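Local coordinates for cyclic nucleotide-binding protein (Ruegeria pomeroyi, PDB 3FX3) that probably acts as a DNA-binding transcription regulator, pairing a cyclic nucleotide-binding domain with a Crp-like helix-turn-helix domain, at residues I12-L18 and I55-I59; Q33-Y39 and C107-P113; G42-Q48 and Y97-A103; G154-A159 and A198-L202; C166-A172 and I216-A220. All coordinates share one frame; numbering follows the deposited sequence.

Contact 1. Residues I12-L18 and I55-I59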
# COMPACT_ATOMS: atom_id res chain seq x y z
N ILE B 12 -13.84 7.96 -15.19
CA ILE B 12 -12.47 8.30 -14.75
C ILE B 12 -12.36 8.36 -13.21
O ILE B 12 -11.44 7.75 -12.63
CB ILE B 12 -11.98 9.60 -15.40
CG1 ILE B 12 -11.77 9.39 -16.90
CG2 ILE B 12 -10.65 10.08 -14.77
CD1 ILE B 12 -11.58 10.70 -17.68
N ALA B 13 -13.31 9.03 -12.55
CA ALA B 13 -13.28 9.13 -11.09
C ALA B 13 -13.36 7.77 -10.38
O ALA B 13 -12.82 7.62 -9.27
CB ALA B 13 -14.40 10.06 -10.59
N ARG B 14 -14.02 6.79 -11.00
CA ARG B 14 -14.15 5.44 -10.42
C ARG B 14 -12.83 4.68 -10.27
O ARG B 14 -12.74 3.74 -9.51
CB ARG B 14 -15.17 4.63 -11.21
CG ARG B 14 -16.62 5.06 -10.95
CD ARG B 14 -17.57 4.45 -11.98
NE ARG B 14 -18.97 4.73 -11.68
CZ ARG B 14 -19.70 4.06 -10.78
NH1 ARG B 14 -19.19 3.05 -10.08
NH2 ARG B 14 -20.96 4.40 -10.58
N ASN B 15 -11.79 5.12 -10.97
CA ASN B 15 -10.46 4.56 -10.80
C ASN B 15 -9.72 5.08 -9.56
O ASN B 15 -8.67 4.56 -9.22
CB ASN B 15 -9.63 4.86 -12.05
CG ASN B 15 -10.18 4.19 -13.29
OD1 ASN B 15 -10.76 3.09 -13.23
ND2 ASN B 15 -10.03 4.85 -14.43
N SER B 16 -10.25 6.12 -8.91
CA SER B 16 -9.56 6.71 -7.77
C SER B 16 -9.66 5.86 -6.50
O SER B 16 -10.61 5.12 -6.29
CB SER B 16 -10.11 8.10 -7.46
OG SER B 16 -11.41 8.04 -6.90
N LEU B 17 -8.66 5.99 -5.65
CA LEU B 17 -8.66 5.38 -4.33
C LEU B 17 -9.95 5.64 -3.53
O LEU B 17 -10.54 4.71 -2.96
CB LEU B 17 -7.45 5.92 -3.55
CG LEU B 17 -7.21 5.30 -2.20
CD1 LEU B 17 -6.72 3.86 -2.47
CD2 LEU B 17 -6.19 6.11 -1.38
N LEU B 18 -10.39 6.89 -3.49
CA LEU B 18 -11.63 7.25 -2.80
C LEU B 18 -12.81 6.40 -3.29
O LEU B 18 -13.51 5.76 -2.50
CB LEU B 18 -11.97 8.71 -3.00
CG LEU B 18 -13.27 9.21 -2.38
CD1 LEU B 18 -13.23 9.14 -0.84
CD2 LEU B 18 -13.52 10.63 -2.86
N ILE B 55 -13.01 16.47 -0.81
CA ILE B 55 -12.00 15.53 -1.22
C ILE B 55 -11.91 15.64 -2.74
O ILE B 55 -12.91 15.83 -3.41
CB ILE B 55 -12.39 14.09 -0.84
CG1 ILE B 55 -12.55 13.98 0.70
CG2 ILE B 55 -11.34 13.12 -1.30
CD1 ILE B 55 -13.11 12.61 1.16
N HIS B 56 -10.71 15.50 -3.27
CA HIS B 56 -10.41 15.86 -4.65
C HIS B 56 -10.02 14.69 -5.50
O HIS B 56 -9.24 13.85 -5.09
CB HIS B 56 -9.31 16.92 -4.68
CG HIS B 56 -9.48 17.97 -3.63
ND1 HIS B 56 -10.40 18.99 -3.75
CD2 HIS B 56 -8.90 18.12 -2.42
CE1 HIS B 56 -10.35 19.74 -2.66
NE2 HIS B 56 -9.45 19.24 -1.84
N VAL B 57 -10.56 14.66 -6.71
CA VAL B 57 -10.26 13.65 -7.69
C VAL B 57 -9.93 14.30 -9.05
O VAL B 57 -10.79 15.00 -9.64
CB VAL B 57 -11.46 12.71 -7.88
CG1 VAL B 57 -11.07 11.58 -8.83
CG2 VAL B 57 -11.96 12.14 -6.53
N VAL B 58 -8.71 14.10 -9.53
CA VAL B 58 -8.30 14.65 -10.82
C VAL B 58 -8.99 13.86 -11.94
O VAL B 58 -8.98 12.63 -11.91
CB VAL B 58 -6.78 14.60 -11.00
CG1 VAL B 58 -6.35 15.28 -12.34
CG2 VAL B 58 -6.11 15.25 -9.79
N ILE B 59 -9.68 14.56 -12.84
CA ILE B 59 -10.31 13.96 -14.00
C ILE B 59 -9.38 14.07 -15.20
O ILE B 59 -9.32 13.16 -16.03
CB ILE B 59 -11.63 14.64 -14.33
CG1 ILE B 59 -12.58 14.56 -13.13
CG2 ILE B 59 -12.25 14.05 -15.60
CD1 ILE B 59 -12.74 13.17 -12.50
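Val-57 reaches from strand 54-58 into the turn that follows helix 7-13. Its CB carries two methyls. CG1, anti to the backbone N (chi1 -175°), lies 3.9 Å from Ser-16 CB and also meets CA and CB of Ala-13; CG2 passes close to Ser-16 OG. Beside it Ile-59, at the corner where the chain turns, sends CD1 to within 4.0 Å of Ala-13 CB, a small residue that lets the turn settle onto both branched side chains. Ile-12 CD1 lies 4.0 Å from Ile-59 CG2, and beyond the turn Leu-18 CD2 meets Ile-55 CG2 at 3.7 Å. Ser-16 is the polar exception: OG bonds Ala-13 O at 2.8 Å, nearly in line with the carbonyl, and caps Ile-19 N of helix 17-20. An alanine at Ser-16 would keep the CB contact but would probably leave that helix end without its cap and the turn less firmly held. The segments thus meet by van der Waals packing, Ile-12 methyls also lying against Ile-59 O, while Ala-13 O and Ile-19 N satisfy the buried hydroxyl.

Contact 2. Residues Q33-Y39 and C107-P113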
# COMPACT_ATOMS: atom_id res chain seq x y z
N GLN B 33 -23.46 14.22 -6.24
CA GLN B 33 -23.32 15.41 -5.41
C GLN B 33 -21.96 16.09 -5.60
O GLN B 33 -21.61 17.00 -4.86
CB GLN B 33 -23.56 15.03 -3.96
CG GLN B 33 -25.01 14.62 -3.75
CD GLN B 33 -25.26 14.13 -2.36
OE1 GLN B 33 -25.46 14.93 -1.46
NE2 GLN B 33 -25.26 12.80 -2.17
N ALA B 34 -21.21 15.67 -6.62
CA ALA B 34 -19.92 16.26 -6.89
C ALA B 34 -20.05 17.71 -7.37
O ALA B 34 -21.06 18.10 -7.95
CB ALA B 34 -19.21 15.43 -7.94
N VAL B 35 -19.01 18.50 -7.12
CA VAL B 35 -18.86 19.84 -7.72
C VAL B 35 -17.72 19.76 -8.75
O VAL B 35 -16.61 19.36 -8.43
CB VAL B 35 -18.54 20.91 -6.64
CG1 VAL B 35 -18.31 22.28 -7.29
CG2 VAL B 35 -19.69 21.00 -5.63
N TRP B 36 -18.01 20.12 -9.99
CA TRP B 36 -17.04 19.96 -11.06
C TRP B 36 -16.36 21.29 -11.34
O TRP B 36 -17.04 22.28 -11.55
CB TRP B 36 -17.74 19.45 -12.32
CG TRP B 36 -18.44 18.17 -12.08
CD1 TRP B 36 -19.74 18.00 -11.63
CD2 TRP B 36 -17.90 16.85 -12.24
NE1 TRP B 36 -20.01 16.66 -11.51
CE2 TRP B 36 -18.90 15.94 -11.88
CE3 TRP B 36 -16.67 16.36 -12.68
CZ2 TRP B 36 -18.72 14.56 -11.97
CZ3 TRP B 36 -16.49 15.01 -12.75
CH2 TRP B 36 -17.50 14.12 -12.38
N ARG B 37 -15.03 21.33 -11.32
CA ARG B 37 -14.30 22.55 -11.59
C ARG B 37 -13.15 22.35 -12.56
O ARG B 37 -12.52 21.30 -12.57
CB ARG B 37 -13.75 23.15 -10.30
CG ARG B 37 -14.81 23.64 -9.32
CD ARG B 37 -15.53 24.85 -9.87
NE ARG B 37 -16.42 25.44 -8.88
CZ ARG B 37 -17.75 25.33 -8.88
NH1 ARG B 37 -18.40 24.63 -9.84
NH2 ARG B 37 -18.45 25.92 -7.91
N SER B 38 -12.88 23.41 -13.34
CA SER B 38 -11.72 23.50 -14.22
C SER B 38 -10.76 24.49 -13.68
O SER B 38 -11.17 25.45 -13.06
CB SER B 38 -12.15 24.00 -15.59
OG SER B 38 -12.72 22.91 -16.25
N TYR B 39 -9.47 24.25 -13.92
CA TYR B 39 -8.40 25.13 -13.43
C TYR B 39 -7.43 25.40 -14.59
O TYR B 39 -7.08 24.49 -15.36
CB TYR B 39 -7.68 24.48 -12.23
CG TYR B 39 -8.58 24.29 -11.04
CD1 TYR B 39 -9.35 23.15 -10.91
CD2 TYR B 39 -8.70 25.27 -10.06
CE1 TYR B 39 -10.23 22.97 -9.83
CE2 TYR B 39 -9.56 25.11 -8.99
CZ TYR B 39 -10.33 23.94 -8.88
OH TYR B 39 -11.22 23.76 -7.82
N CYS B 107 -6.42 21.68 -15.85
CA CYS B 107 -7.00 20.55 -15.09
C CYS B 107 -8.50 20.55 -15.09
O CYS B 107 -9.10 21.61 -15.10
CB CYS B 107 -6.61 20.66 -13.62
SG CYS B 107 -4.95 20.17 -13.43
N GLU B 108 -9.10 19.37 -15.00
CA GLU B 108 -10.48 19.21 -14.55
C GLU B 108 -10.43 18.39 -13.29
O GLU B 108 -9.74 17.39 -13.24
CB GLU B 108 -11.33 18.46 -15.59
CG GLU B 108 -11.72 19.32 -16.74
CD GLU B 108 -12.49 18.56 -17.80
OE1 GLU B 108 -13.14 17.52 -17.49
OE2 GLU B 108 -12.46 19.04 -18.96
N VAL B 109 -11.19 18.81 -12.28
CA VAL B 109 -11.25 18.13 -11.00
C VAL B 109 -12.71 17.92 -10.60
O VAL B 109 -13.58 18.74 -10.88
CB VAL B 109 -10.51 18.92 -9.94
CG1 VAL B 109 -10.53 18.20 -8.57
CG2 VAL B 109 -9.08 19.23 -10.39
N MSE B 110 -12.96 16.79 -9.94
CA MSE B 110 -14.21 16.52 -9.30
C MSE B 110 -14.01 16.66 -7.81
O MSE B 110 -13.20 15.95 -7.20
CB MSE B 110 -14.68 15.10 -9.62
CG MSE B 110 -16.11 14.84 -9.17
SE MSE B 110 -16.55 12.94 -9.29
CE MSE B 110 -15.43 12.29 -7.83
N HIS B 111 -14.78 17.54 -7.20
CA HIS B 111 -14.68 17.75 -5.75
C HIS B 111 -15.92 17.12 -5.08
O HIS B 111 -17.04 17.44 -5.44
CB HIS B 111 -14.65 19.25 -5.43
CG HIS B 111 -13.53 20.01 -6.07
ND1 HIS B 111 -12.26 20.07 -5.53
CD2 HIS B 111 -13.52 20.83 -7.15
CE1 HIS B 111 -11.50 20.83 -6.31
NE2 HIS B 111 -12.24 21.33 -7.27
N ILE B 112 -15.71 16.28 -4.09
CA ILE B 112 -16.81 15.73 -3.29
C ILE B 112 -16.85 16.49 -1.97
O ILE B 112 -15.89 16.42 -1.20
CB ILE B 112 -16.61 14.27 -2.97
CG1 ILE B 112 -16.47 13.44 -4.25
CG2 ILE B 112 -17.82 13.75 -2.15
CD1 ILE B 112 -17.66 13.52 -5.16
N PRO B 113 -17.94 17.23 -1.70
CA PRO B 113 -17.94 17.97 -0.44
C PRO B 113 -17.82 17.03 0.75
O PRO B 113 -18.46 16.00 0.78
CB PRO B 113 -19.28 18.71 -0.42
CG PRO B 113 -19.76 18.69 -1.82
CD PRO B 113 -19.12 17.51 -2.53
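Trp-36 and Met-110, a selenomethionine, lie side by side in a non-hydrogen-bonded pair of two antiparallel strands, and the packing is tightest here. Met-110 CG sits over the indole, 3.6 Å from the centroid of its six-membered ring, while SE approaches obliquely in a Met-aromatic contact. Ala-34 CB presses on the same CG at 3.4 Å, closer than carbons usually pack, which suits a small alanine, and covers part of the same indole face. On the other face of the sheet Tyr-39 OH and His-111 NE2 share a 2.7 Å hydrogen bond whose proton could belong to either. These side chains come from opposite directions and meet rim to rim, their planes at 77°. Six backbone bonds join the strands, among them Val-35 N to His-111 O with an N-H...O angle of 175°. Toward solvent the contact thins: Ser-38 OG only brushes Glu-108 CG at 3.8 Å, and Arg-37 passes CG by the His-111 ring edge before its guanidinium turns back over Val-35 CG1. Strand 35-39 is outermost in its sheet; strand 107-113 pairs on its other side with strand 54-58, while helix 7-13 packs on Trp-36 and Met-110 and helix 24-31 on Met-110 and Ile-112.

Contact 3. Residues G42-Q48 and Y97-A103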
# COMPACT_ATOMS: atom_id res chain seq x y z
N GLY B 42 -1.33 26.88 -13.44
CA GLY B 42 -0.91 27.82 -12.41
C GLY B 42 -2.01 28.27 -11.45
O GLY B 42 -1.75 29.04 -10.53
N GLU B 43 -3.25 27.80 -11.65
CA GLU B 43 -4.34 28.23 -10.78
C GLU B 43 -4.33 27.42 -9.48
O GLU B 43 -4.14 26.18 -9.49
CB GLU B 43 -5.68 28.05 -11.50
CG GLU B 43 -6.85 28.71 -10.75
CD GLU B 43 -8.21 28.63 -11.46
OE1 GLU B 43 -8.26 28.39 -12.69
OE2 GLU B 43 -9.22 28.85 -10.75
N THR B 44 -4.59 28.13 -8.38
CA THR B 44 -4.73 27.55 -7.06
C THR B 44 -6.04 26.74 -6.90
O THR B 44 -7.12 27.22 -7.27
CB THR B 44 -4.70 28.65 -5.99
OG1 THR B 44 -3.39 29.24 -5.99
CG2 THR B 44 -5.03 28.11 -4.59
N LEU B 45 -5.93 25.51 -6.38
CA LEU B 45 -7.10 24.71 -5.96
C LEU B 45 -7.39 25.00 -4.51
O LEU B 45 -8.53 25.21 -4.15
CB LEU B 45 -6.84 23.21 -6.10
CG LEU B 45 -6.90 22.59 -7.50
CD1 LEU B 45 -5.69 23.03 -8.35
CD2 LEU B 45 -6.95 21.06 -7.38
N PHE B 46 -6.34 24.99 -3.68
CA PHE B 46 -6.44 25.41 -2.32
C PHE B 46 -5.09 25.77 -1.78
O PHE B 46 -4.08 25.42 -2.35
CB PHE B 46 -7.08 24.34 -1.43
CG PHE B 46 -6.39 22.99 -1.46
CD1 PHE B 46 -5.27 22.74 -0.67
CD2 PHE B 46 -6.88 21.96 -2.24
CE1 PHE B 46 -4.64 21.49 -0.69
CE2 PHE B 46 -6.25 20.70 -2.28
CZ PHE B 46 -5.15 20.47 -1.50
N LEU B 47 -5.11 26.45 -0.66
CA LEU B 47 -3.91 26.89 0.02
C LEU B 47 -3.80 26.26 1.42
O LEU B 47 -4.80 26.02 2.11
CB LEU B 47 -3.91 28.43 0.15
CG LEU B 47 -3.85 29.26 -1.13
CD1 LEU B 47 -3.92 30.79 -0.78
CD2 LEU B 47 -2.55 28.90 -1.93
N GLN B 48 -2.54 26.03 1.79
CA GLN B 48 -2.15 25.67 3.13
C GLN B 48 -2.89 26.50 4.18
O GLN B 48 -3.00 27.69 4.02
CB GLN B 48 -0.65 25.94 3.25
CG GLN B 48 0.10 24.99 4.09
CD GLN B 48 1.60 25.27 4.13
OE1 GLN B 48 2.30 25.35 3.11
NE2 GLN B 48 2.10 25.44 5.34
N TYR B 97 -5.44 22.40 5.81
CA TYR B 97 -4.57 21.84 4.79
C TYR B 97 -3.11 22.05 5.18
O TYR B 97 -2.73 23.17 5.53
CB TYR B 97 -4.82 22.50 3.44
CG TYR B 97 -6.03 22.03 2.68
CD1 TYR B 97 -6.18 20.70 2.34
CD2 TYR B 97 -7.02 22.93 2.27
CE1 TYR B 97 -7.28 20.25 1.63
CE2 TYR B 97 -8.15 22.48 1.52
CZ TYR B 97 -8.24 21.12 1.20
OH TYR B 97 -9.32 20.62 0.47
N PRO B 98 -2.29 20.98 5.14
CA PRO B 98 -0.87 21.08 5.45
C PRO B 98 -0.04 21.47 4.23
O PRO B 98 1.14 21.72 4.36
CB PRO B 98 -0.51 19.66 5.91
CG PRO B 98 -1.44 18.78 5.20
CD PRO B 98 -2.70 19.58 4.93
N VAL B 99 -0.69 21.51 3.06
CA VAL B 99 -0.06 21.84 1.79
C VAL B 99 -1.00 22.70 0.96
O VAL B 99 -2.22 22.79 1.25
CB VAL B 99 0.33 20.58 1.00
CG1 VAL B 99 1.37 19.75 1.77
CG2 VAL B 99 -0.88 19.75 0.66
N SER B 100 -0.44 23.34 -0.07
CA SER B 100 -1.22 23.99 -1.11
C SER B 100 -1.26 23.09 -2.32
O SER B 100 -0.43 22.20 -2.44
CB SER B 100 -0.57 25.33 -1.47
OG SER B 100 -0.52 26.16 -0.32
N ALA B 101 -2.24 23.32 -3.19
CA ALA B 101 -2.42 22.56 -4.43
C ALA B 101 -2.61 23.56 -5.57
O ALA B 101 -3.38 24.51 -5.46
CB ALA B 101 -3.66 21.69 -4.35
N GLU B 102 -1.95 23.29 -6.68
CA GLU B 102 -1.96 24.16 -7.83
C GLU B 102 -1.96 23.32 -9.09
O GLU B 102 -1.28 22.30 -9.13
CB GLU B 102 -0.71 25.01 -7.81
CG GLU B 102 -0.68 26.11 -8.80
CD GLU B 102 0.52 27.03 -8.56
OE1 GLU B 102 0.51 27.74 -7.52
OE2 GLU B 102 1.47 27.01 -9.39
N ALA B 103 -2.71 23.75 -10.09
CA ALA B 103 -2.74 23.09 -11.38
C ALA B 103 -1.39 23.31 -12.10
O ALA B 103 -0.92 24.42 -12.21
CB ALA B 103 -3.86 23.65 -12.24
O HOH W 1 -1.77 30.24 -8.03
O HOH W 2 -1.13 27.99 -5.50
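Phe-46 and Tyr-97 stack face to face, ring centroids 3.7 Å apart and planes at 11°, with Phe-46 CD1 over the centre of the tyrosine ring. Although the rings are nearly parallel, the side chains reach the stack at about a right angle. Phe-46 holds CG between its backbone N and carbonyl carbon (chi1 56°), which turns the ring back across the neighbouring strand. Its opposite face takes Ala-101 CB, a CH-pi contact 3.6 Å from the centroid, the small methyl lying against the ring, and Val-99 O lies at its edge. Tyr-97 OH bonds His-56, whose ring also meets Phe-46. A leucine in place of Tyr-97 would probably leave one face of Phe-46 without its flat partner and His-56 without this hydroxyl. Ser-100 OG accepts a straight 2.9 Å bond from Gln-48 N. At the solvent end one water lies 2.6 Å from both Thr-44 OG1 and Glu-102 OE1; another, on Gly-42 O and Thr-44 OG1, reaches Glu-102 OE1 only weakly. Leu-45 and Phe-46 stand across from the single Ala-101, whose O takes a bond from Leu-45 N and a weak one from Phe-46 N: a classic beta bulge, on an outer strand of the beta-roll of cyclic nucleotide-binding domains.

Contact 4. Residues G154-A159 and A198-L202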
# COMPACT_ATOMS: atom_id res chain seq x y z
N GLY B 154 15.41 1.03 -13.97
CA GLY B 154 14.84 2.35 -14.12
C GLY B 154 13.94 2.50 -15.34
O GLY B 154 12.81 2.99 -15.23
N ALA B 155 14.45 2.11 -16.50
CA ALA B 155 13.67 2.24 -17.73
C ALA B 155 12.37 1.47 -17.59
O ALA B 155 11.31 1.94 -18.02
CB ALA B 155 14.49 1.75 -18.97
N GLN B 156 12.46 0.27 -17.00
CA GLN B 156 11.28 -0.59 -16.85
C GLN B 156 10.26 0.07 -15.94
O GLN B 156 9.06 -0.01 -16.19
CB GLN B 156 11.65 -1.98 -16.32
CG GLN B 156 12.32 -2.85 -17.39
CD GLN B 156 12.75 -4.21 -16.89
OE1 GLN B 156 13.47 -4.31 -15.90
NE2 GLN B 156 12.31 -5.26 -17.58
N ARG B 157 10.73 0.73 -14.89
CA ARG B 157 9.81 1.39 -13.96
C ARG B 157 9.07 2.52 -14.64
O ARG B 157 7.91 2.72 -14.37
CB ARG B 157 10.54 1.88 -12.72
CG ARG B 157 11.07 0.73 -11.82
CD ARG B 157 12.03 1.30 -10.77
NE ARG B 157 11.28 2.21 -9.95
CZ ARG B 157 11.67 3.39 -9.50
NH1 ARG B 157 12.88 3.89 -9.72
NH2 ARG B 157 10.81 4.06 -8.78
N VAL B 158 9.73 3.23 -15.55
CA VAL B 158 9.08 4.34 -16.27
C VAL B 158 8.06 3.78 -17.27
O VAL B 158 6.95 4.33 -17.41
CB VAL B 158 10.12 5.23 -16.97
CG1 VAL B 158 9.45 6.29 -17.87
CG2 VAL B 158 11.02 5.88 -15.92
N ALA B 159 8.44 2.69 -17.94
CA ALA B 159 7.52 1.98 -18.84
C ALA B 159 6.23 1.63 -18.09
O ALA B 159 5.13 1.86 -18.56
CB ALA B 159 8.18 0.70 -19.38
N ALA B 198 16.16 6.84 -18.88
CA ALA B 198 15.07 5.89 -19.02
C ALA B 198 14.29 6.21 -20.29
O ALA B 198 14.03 5.31 -21.09
CB ALA B 198 14.14 5.86 -17.79
N PHE B 199 13.93 7.47 -20.48
CA PHE B 199 13.22 7.88 -21.69
C PHE B 199 14.02 7.53 -22.94
O PHE B 199 13.45 7.11 -23.96
CB PHE B 199 12.93 9.38 -21.71
CG PHE B 199 11.84 9.83 -20.79
CD1 PHE B 199 10.67 9.10 -20.65
CD2 PHE B 199 11.96 11.02 -20.11
CE1 PHE B 199 9.67 9.53 -19.81
CE2 PHE B 199 10.94 11.47 -19.28
CZ PHE B 199 9.80 10.71 -19.13
N SER B 200 15.33 7.72 -22.87
CA SER B 200 16.17 7.45 -24.03
C SER B 200 16.08 5.96 -24.40
O SER B 200 15.78 5.62 -25.55
CB SER B 200 17.61 7.84 -23.75
OG SER B 200 18.37 7.67 -24.92
N ARG B 201 16.33 5.10 -23.43
CA ARG B 201 16.16 3.67 -23.63
C ARG B 201 14.79 3.30 -24.22
O ARG B 201 14.71 2.44 -25.09
CB ARG B 201 16.35 2.93 -22.31
CG ARG B 201 17.79 2.85 -21.89
CD ARG B 201 17.91 2.26 -20.48
NE ARG B 201 19.00 1.28 -20.39
CZ ARG B 201 20.29 1.57 -20.49
NH1 ARG B 201 21.19 0.60 -20.39
NH2 ARG B 201 20.71 2.82 -20.70
N LEU B 202 13.73 3.95 -23.76
CA LEU B 202 12.36 3.56 -24.13
C LEU B 202 12.00 3.95 -25.56
O LEU B 202 10.98 3.50 -26.09
CB LEU B 202 11.32 4.10 -23.13
CG LEU B 202 11.36 3.53 -21.71
CD1 LEU B 202 10.31 4.18 -20.81
CD2 LEU B 202 11.18 2.01 -21.69
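Ala-155 and Ala-198 bring two helices together, their CA atoms 4.1 Å apart where the short segments cross at -78° with axes 8.6 Å apart. Alanine suits both positions, its single methyl permitting this close approach. Ala-198 CB lies 3.7 Å from Ala-155 CA.

Contacts between branched aliphatic side chains come next. Val-158 divides its methyls: CG2 faces Ala-198 CB at 3.6 Å, while CG1, anti to the backbone N (chi1 173°), meets Leu-202 CD1 at 3.7 Å. Leu-202 uses both its methyls, CD2 continuing to Ala-159 CB at 4.0 Å. The leucine thereby lies along one turn of helix 154-165, and both methyls also touch Ala-155 O.

A third kind involves longer or flat groups. The CE1 corner of the Phe-199 ring approaches Val-158 CG1 obliquely at 3.8 Å, the two side chains crossing at about a right angle. Arg-201 contributes aliphatic carbon: its CD packs 3.8 Å from Ala-155 CB.

Around this patch, Tyr-225 of helix 219-227 touches Ala-155, Arg-201 and Leu-202, and Val-207 also packs on Leu-202. The contact is almost wholly carbon against carbon, apart from the Leu-202 methyls on the Ala-155 carbonyl, so complementary shape, with small residues at the crossing and branched ones beside it, is likely to govern how closely and at what angle these helices of the Crp-like helix-turn-helix domain sit.

Contact 5. Residues C166-A172 and I216-A220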
# COMPACT_ATOMS: atom_id res chain seq x y z
N CYS B 166 -1.98 4.95 -19.35
CA CYS B 166 -2.84 4.66 -20.51
C CYS B 166 -4.08 3.85 -20.15
O CYS B 166 -3.99 2.90 -19.37
CB CYS B 166 -2.05 3.88 -21.55
SG CYS B 166 -0.91 4.92 -22.40
N ASP B 167 -5.21 4.20 -20.75
CA ASP B 167 -6.49 3.49 -20.50
C ASP B 167 -6.54 2.07 -21.04
O ASP B 167 -7.00 1.16 -20.36
CB ASP B 167 -7.66 4.24 -21.14
CG ASP B 167 -8.11 5.43 -20.31
OD1 ASP B 167 -7.97 5.39 -19.06
OD2 ASP B 167 -8.62 6.39 -20.92
N CYS B 168 -6.08 1.88 -22.27
CA CYS B 168 -6.22 0.59 -22.93
C CYS B 168 -5.03 -0.32 -22.70
O CYS B 168 -4.01 0.09 -22.13
CB CYS B 168 -6.47 0.78 -24.43
SG CYS B 168 -8.01 1.63 -24.72
N ASP B 169 -5.19 -1.56 -23.16
CA ASP B 169 -4.17 -2.60 -23.03
C ASP B 169 -3.50 -2.92 -24.36
O ASP B 169 -2.55 -3.68 -24.39
CB ASP B 169 -4.81 -3.88 -22.47
CG ASP B 169 -5.36 -3.69 -21.06
OD1 ASP B 169 -4.98 -2.70 -20.40
OD2 ASP B 169 -6.17 -4.53 -20.61
N THR B 170 -4.00 -2.35 -25.46
CA THR B 170 -3.35 -2.51 -26.77
C THR B 170 -3.57 -1.26 -27.61
O THR B 170 -4.39 -0.41 -27.28
CB THR B 170 -3.87 -3.76 -27.54
OG1 THR B 170 -5.29 -3.73 -27.59
CG2 THR B 170 -3.41 -5.07 -26.88
N GLY B 171 -2.82 -1.16 -28.71
CA GLY B 171 -2.90 -0.02 -29.63
C GLY B 171 -1.91 1.07 -29.28
O GLY B 171 -1.06 0.91 -28.40
N ALA B 172 -1.99 2.18 -30.02
CA ALA B 172 -1.18 3.36 -29.75
C ALA B 172 -1.81 4.12 -28.59
O ALA B 172 -2.98 3.94 -28.27
CB ALA B 172 -1.09 4.25 -30.98
N ILE B 216 3.21 6.61 -27.02
CA ILE B 216 3.48 5.16 -27.02
C ILE B 216 2.87 4.57 -28.29
O ILE B 216 1.65 4.59 -28.47
CB ILE B 216 2.86 4.46 -25.78
CG1 ILE B 216 3.34 5.12 -24.48
CG2 ILE B 216 3.18 2.95 -25.76
CD1 ILE B 216 2.58 6.39 -24.06
N GLU B 217 3.71 4.07 -29.19
CA GLU B 217 3.17 3.54 -30.45
C GLU B 217 2.42 2.22 -30.22
O GLU B 217 1.34 2.02 -30.77
CB GLU B 217 4.25 3.44 -31.54
CG GLU B 217 5.27 2.32 -31.39
CD GLU B 217 6.36 2.35 -32.48
OE1 GLU B 217 6.74 3.47 -32.92
OE2 GLU B 217 6.83 1.27 -32.90
N ASP B 218 2.95 1.36 -29.35
CA ASP B 218 2.35 0.04 -29.10
C ASP B 218 2.41 -0.37 -27.63
O ASP B 218 3.47 -0.74 -27.11
CB ASP B 218 3.02 -1.02 -29.98
CG ASP B 218 2.27 -2.35 -30.00
OD1 ASP B 218 1.64 -2.75 -29.00
OD2 ASP B 218 2.34 -3.02 -31.05
N ILE B 219 1.25 -0.34 -26.97
CA ILE B 219 1.12 -0.72 -25.57
C ILE B 219 1.68 -2.11 -25.31
O ILE B 219 2.33 -2.33 -24.29
CB ILE B 219 -0.36 -0.70 -25.10
CG1 ILE B 219 -0.94 0.72 -25.16
CG2 ILE B 219 -0.50 -1.27 -23.66
CD1 ILE B 219 -2.30 0.85 -24.46
N ALA B 220 1.42 -3.05 -26.21
CA ALA B 220 1.88 -4.41 -26.04
C ALA B 220 3.41 -4.45 -26.07
O ALA B 220 4.04 -5.04 -25.19
CB ALA B 220 1.27 -5.32 -27.12
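Ile-219 fills the curve of the 166-172 loop, and most of what it touches is backbone. CD1 is modelled very close to Cys-168 O, CG2 comes to 3.2 Å from Asp-169 O, and CG1 lies against Gly-171 O, so the chain wraps three carbonyls round one aliphatic side chain. With CG1 beside the backbone N (chi1 -64°) and the chain then extended, CD1 is carried deep into the loop, where the CB atoms of Cys-166 and Cys-168 also lie near it, each at 4.2 Å. Isoleucine suits the place because its two branches reach different carbonyls.

One backbone hydrogen bond joins the segments: Ile-219 N donates to Gly-171 O at 3.0 Å, nearly straight at 169°. Glycine is called for here, since at its backbone angles a CB would jam against the preceding carbonyl oxygen. Next to it, Ala-172 CA rests on the carbonyls of Ile-216 and Glu-217 through CA-H...O contacts.

Farther out, Cys-166 SG packs 4.1 Å from Ile-216 CD1 and is tied to Cys-173 by a disulfide, which joins the start of the loop to strand 173-176. On the other segment Asp-218 occupies the N-cap of helix 219-227, its OD1 accepting a weak bond from Ala-220 N. Together these features make a disulfide-closed loop folded over a capped helix start, beside the small antiparallel sheet of the Crp-like, winged-helix type of DNA-binding domain.

In the fold
Contact 1 joins the N-terminal helices to the cyclic nucleotide-binding domain, in which contacts 2 and 3 lie; contacts 4 and 5 belong to the helix-turn-helix region. Contacts 1 and 2, with centres about 10 Å apart, share a sheet: Val-57 O lies 2.8 Å from Met-110 N, a probable hydrogen bond. His-56 joins the first three, through probable hydrogen bonds from its ND1 to His-111 ND1 of contact 2 and from its NE2 to Tyr-97 OH of contact 3. Contact 3 is nested in the chain loop closed by contact 2, and Tyr-39 CB packs 3.9 Å from Ala-103 CB. Contacts 4 and 5 lie about 16 Å apart between centres without touching, whereas the centres of contacts 2 and 4, in different family regions, are about 33 Å apart.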